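Local coordinates for protein cycloalternan-forming enzyme (Listeria monocytogenes serovar 1/2a, PDB 5F7U) that belongs to glycoside hydrolase family 31, a multidomain carbohydrate-active protein built around a TIM barrel, and holds glycan bound in several pockets, at residues A[456-461]-A[499-504]. The protein carries 1 engineered substitution. Residues are numbered along the deposited sequence; the frame is centred on the assembly and turned at random.
With GLC (alpha-D-glucopyranose), chain F; GLC (alpha-D-glucopyranose), chain B; GLC (alpha-D-glucopyranose), chain C.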
# COMPACT_ATOMS: atom_id res chain seq x y z
N TRP A 456 -19.24 -8.00 8.32
CA TRP A 456 -18.25 -9.02 7.97
C TRP A 456 -18.90 -10.12 7.13
O TRP A 456 -20.04 -10.55 7.41
CB TRP A 456 -17.73 -9.60 9.28
CG TRP A 456 -16.55 -10.56 9.27
CD1 TRP A 456 -15.22 -10.22 9.40
CD2 TRP A 456 -16.61 -11.99 9.22
NE1 TRP A 456 -14.45 -11.37 9.42
CE2 TRP A 456 -15.27 -12.47 9.32
CE3 TRP A 456 -17.65 -12.93 9.10
CZ2 TRP A 456 -14.96 -13.84 9.30
CZ3 TRP A 456 -17.32 -14.31 9.06
CH2 TRP A 456 -15.99 -14.74 9.16
N GLN A 457 -18.16 -10.57 6.12
CA GLN A 457 -18.60 -11.64 5.20
C GLN A 457 -17.44 -12.58 4.84
O GLN A 457 -16.27 -12.21 4.99
CB GLN A 457 -19.13 -11.02 3.89
CG GLN A 457 -20.39 -10.21 4.04
CD GLN A 457 -21.62 -11.08 4.18
OE1 GLN A 457 -22.18 -11.53 3.18
NE2 GLN A 457 -22.03 -11.36 5.40
N VAL A 458 -17.81 -13.76 4.36
CA VAL A 458 -16.89 -14.75 3.76
C VAL A 458 -17.46 -15.23 2.42
O VAL A 458 -18.67 -15.09 2.18
CB VAL A 458 -16.61 -15.96 4.69
CG1 VAL A 458 -15.68 -15.55 5.82
CG2 VAL A 458 -17.89 -16.55 5.26
N PRO A 459 -16.61 -15.82 1.55
CA PRO A 459 -17.07 -16.26 0.22
C PRO A 459 -17.54 -17.73 0.20
O PRO A 459 -17.74 -18.30 -0.87
CB PRO A 459 -15.79 -16.11 -0.62
CG PRO A 459 -14.68 -16.42 0.35
CD PRO A 459 -15.13 -15.84 1.67
N VAL A 460 -17.67 -18.31 1.38
CA VAL A 460 -17.88 -19.74 1.54
C VAL A 460 -19.22 -19.94 2.24
O VAL A 460 -19.58 -19.16 3.09
CB VAL A 460 -16.70 -20.38 2.34
CG1 VAL A 460 -16.57 -19.79 3.75
CG2 VAL A 460 -16.77 -21.90 2.36
N LEU A 461 -19.96 -20.98 1.83
CA LEU A 461 -21.10 -21.45 2.59
C LEU A 461 -20.58 -22.46 3.61
O LEU A 461 -20.03 -23.50 3.23
CB LEU A 461 -22.15 -22.07 1.68
CG LEU A 461 -23.43 -22.56 2.38
CD1 LEU A 461 -24.65 -22.08 1.61
CD2 LEU A 461 -23.43 -24.07 2.54
N GLN A 499 -8.35 -26.42 6.83
CA GLN A 499 -8.23 -24.98 6.65
C GLN A 499 -9.37 -24.22 7.30
O GLN A 499 -10.32 -24.82 7.81
CB GLN A 499 -8.13 -24.62 5.16
CG GLN A 499 -7.07 -25.41 4.40
CD GLN A 499 -5.67 -25.14 4.89
OE1 GLN A 499 -5.33 -24.05 5.33
NE2 GLN A 499 -4.83 -26.16 4.80
N TRP A 500 -9.25 -22.89 7.28
CA TRP A 500 -10.30 -22.00 7.78
C TRP A 500 -11.55 -22.25 6.94
O TRP A 500 -11.47 -22.24 5.70
CB TRP A 500 -9.83 -20.55 7.67
CG TRP A 500 -10.70 -19.57 8.42
CD1 TRP A 500 -11.30 -19.76 9.64
CD2 TRP A 500 -11.04 -18.25 8.01
NE1 TRP A 500 -12.01 -18.64 10.01
CE2 TRP A 500 -11.86 -17.69 9.03
CE3 TRP A 500 -10.73 -17.47 6.88
CZ2 TRP A 500 -12.37 -16.38 8.95
CZ3 TRP A 500 -11.25 -16.17 6.80
CH2 TRP A 500 -12.06 -15.64 7.83
N PHE A 501 -12.67 -22.53 7.61
CA PHE A 501 -13.92 -22.93 6.94
C PHE A 501 -13.79 -24.22 6.10
O PHE A 501 -14.52 -24.44 5.14
CB PHE A 501 -14.54 -21.77 6.12
CG PHE A 501 -15.25 -20.74 6.95
CD1 PHE A 501 -16.59 -20.92 7.33
CD2 PHE A 501 -14.59 -19.56 7.35
CE1 PHE A 501 -17.26 -19.96 8.09
CE2 PHE A 501 -15.25 -18.60 8.11
CZ PHE A 501 -16.59 -18.80 8.49
N GLY A 502 -12.87 -25.10 6.52
CA GLY A 502 -12.75 -26.46 5.98
C GLY A 502 -14.10 -27.14 5.84
O GLY A 502 -14.97 -27.00 6.71
N ASN A 503 -14.26 -27.86 4.73
CA ASN A 503 -15.50 -28.53 4.31
C ASN A 503 -16.60 -27.59 3.79
O ASN A 503 -17.62 -28.05 3.29
CB ASN A 503 -16.05 -29.48 5.40
CG ASN A 503 -17.10 -30.44 4.85
OD1 ASN A 503 -16.82 -31.24 3.95
ND2 ASN A 503 -18.32 -30.35 5.39
N GLY A 504 -16.37 -26.29 3.90
CA GLY A 504 -17.32 -25.30 3.36
C GLY A 504 -17.28 -25.28 1.84
O GLY A 504 -16.26 -25.62 1.23
C1 GLC F . -7.94 -17.69 11.89
C2 GLC F . -8.37 -17.36 10.46
C3 GLC F . -8.34 -15.84 10.19
C4 GLC F . -9.23 -15.10 11.19
C5 GLC F . -8.77 -15.49 12.61
C6 GLC F . -9.64 -14.90 13.72
O1 GLC F . -6.53 -17.47 12.05
O2 GLC F . -7.50 -18.02 9.54
O3 GLC F . -8.71 -15.59 8.84
O4 GLC F . -9.12 -13.66 11.05
O5 GLC F . -8.68 -16.91 12.85
O6 GLC F . -8.83 -13.87 14.27
C1 GLC B . -10.14 -13.00 10.26
C2 GLC B . -9.78 -11.51 10.08
C3 GLC B . -9.92 -10.70 11.39
C4 GLC B . -11.30 -10.92 12.01
C5 GLC B . -11.69 -12.40 12.02
C6 GLC B . -13.11 -12.66 12.48
O2 GLC B . -8.52 -11.37 9.43
O3 GLC B . -9.74 -9.29 11.15
O4 GLC B . -11.32 -10.42 13.36
O5 GLC B . -11.49 -13.06 10.75
O6 GLC B . -13.24 -14.09 12.60
C1 GLC C . -13.92 -14.44 13.84
C2 GLC C . -13.95 -15.97 14.00
C3 GLC C . -15.00 -16.60 13.07
C4 GLC C . -16.36 -15.94 13.24
C5 GLC C . -16.19 -14.43 12.99
C6 GLC C . -17.48 -13.63 13.04
O2 GLC C . -12.67 -16.52 13.67
O3 GLC C . -15.10 -18.01 13.34
O4 GLC C . -17.28 -16.52 12.31
O5 GLC C . -15.24 -13.89 13.93
O6 GLC C . -17.95 -13.59 14.39
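Two tryptophans meeting tip to tip form the glycan-facing end of this contact in the TIM-barrel domain, where the end of barrel strand 452-457 and the short strand after it face the loop before strand 505-506. Each indole has CG anti to its backbone N (chi1 -172° in Trp456, -167° in Trp500), and CZ2 of Trp500 lies in the Trp456 plane, 3.6 Å from CZ2 of Trp456. The planes are nearer perpendicular than parallel, so this is no face-to-face stack. GLC of chain C has its C5 over one face of Trp456; C6 of GLC chain B is 3.6 Å from Trp456 NE1, its O5 near Trp500 CZ2. O3 of GLC chain F lies over one face of Trp500, toward the rim (3.3 Å from CZ3), and Phe501 CD2 over the centre of the other.

Phe501 adopts chi1 -77°, CG anti to the carbonyl carbon; its edge meets Trp456, CE2 4.1 Å from CH2. CG1 of Val460 sits over the phenyl face in a CH-pi contact, 4.0 Å from the centroid, while CG1 of Val458 meets Phe501 CE2 at 3.8 Å. Val460 CG2 packs on the bare backbone of Gly504, 3.5 Å from its C. Two overlapping type II turns, 499-502 and 501-504, shape this loop.

The side-chain contacts between the segments are apolar, so shape and ring orientation set the fit: Phe501 and the valines form a second shell behind the sugar-contacting indoles.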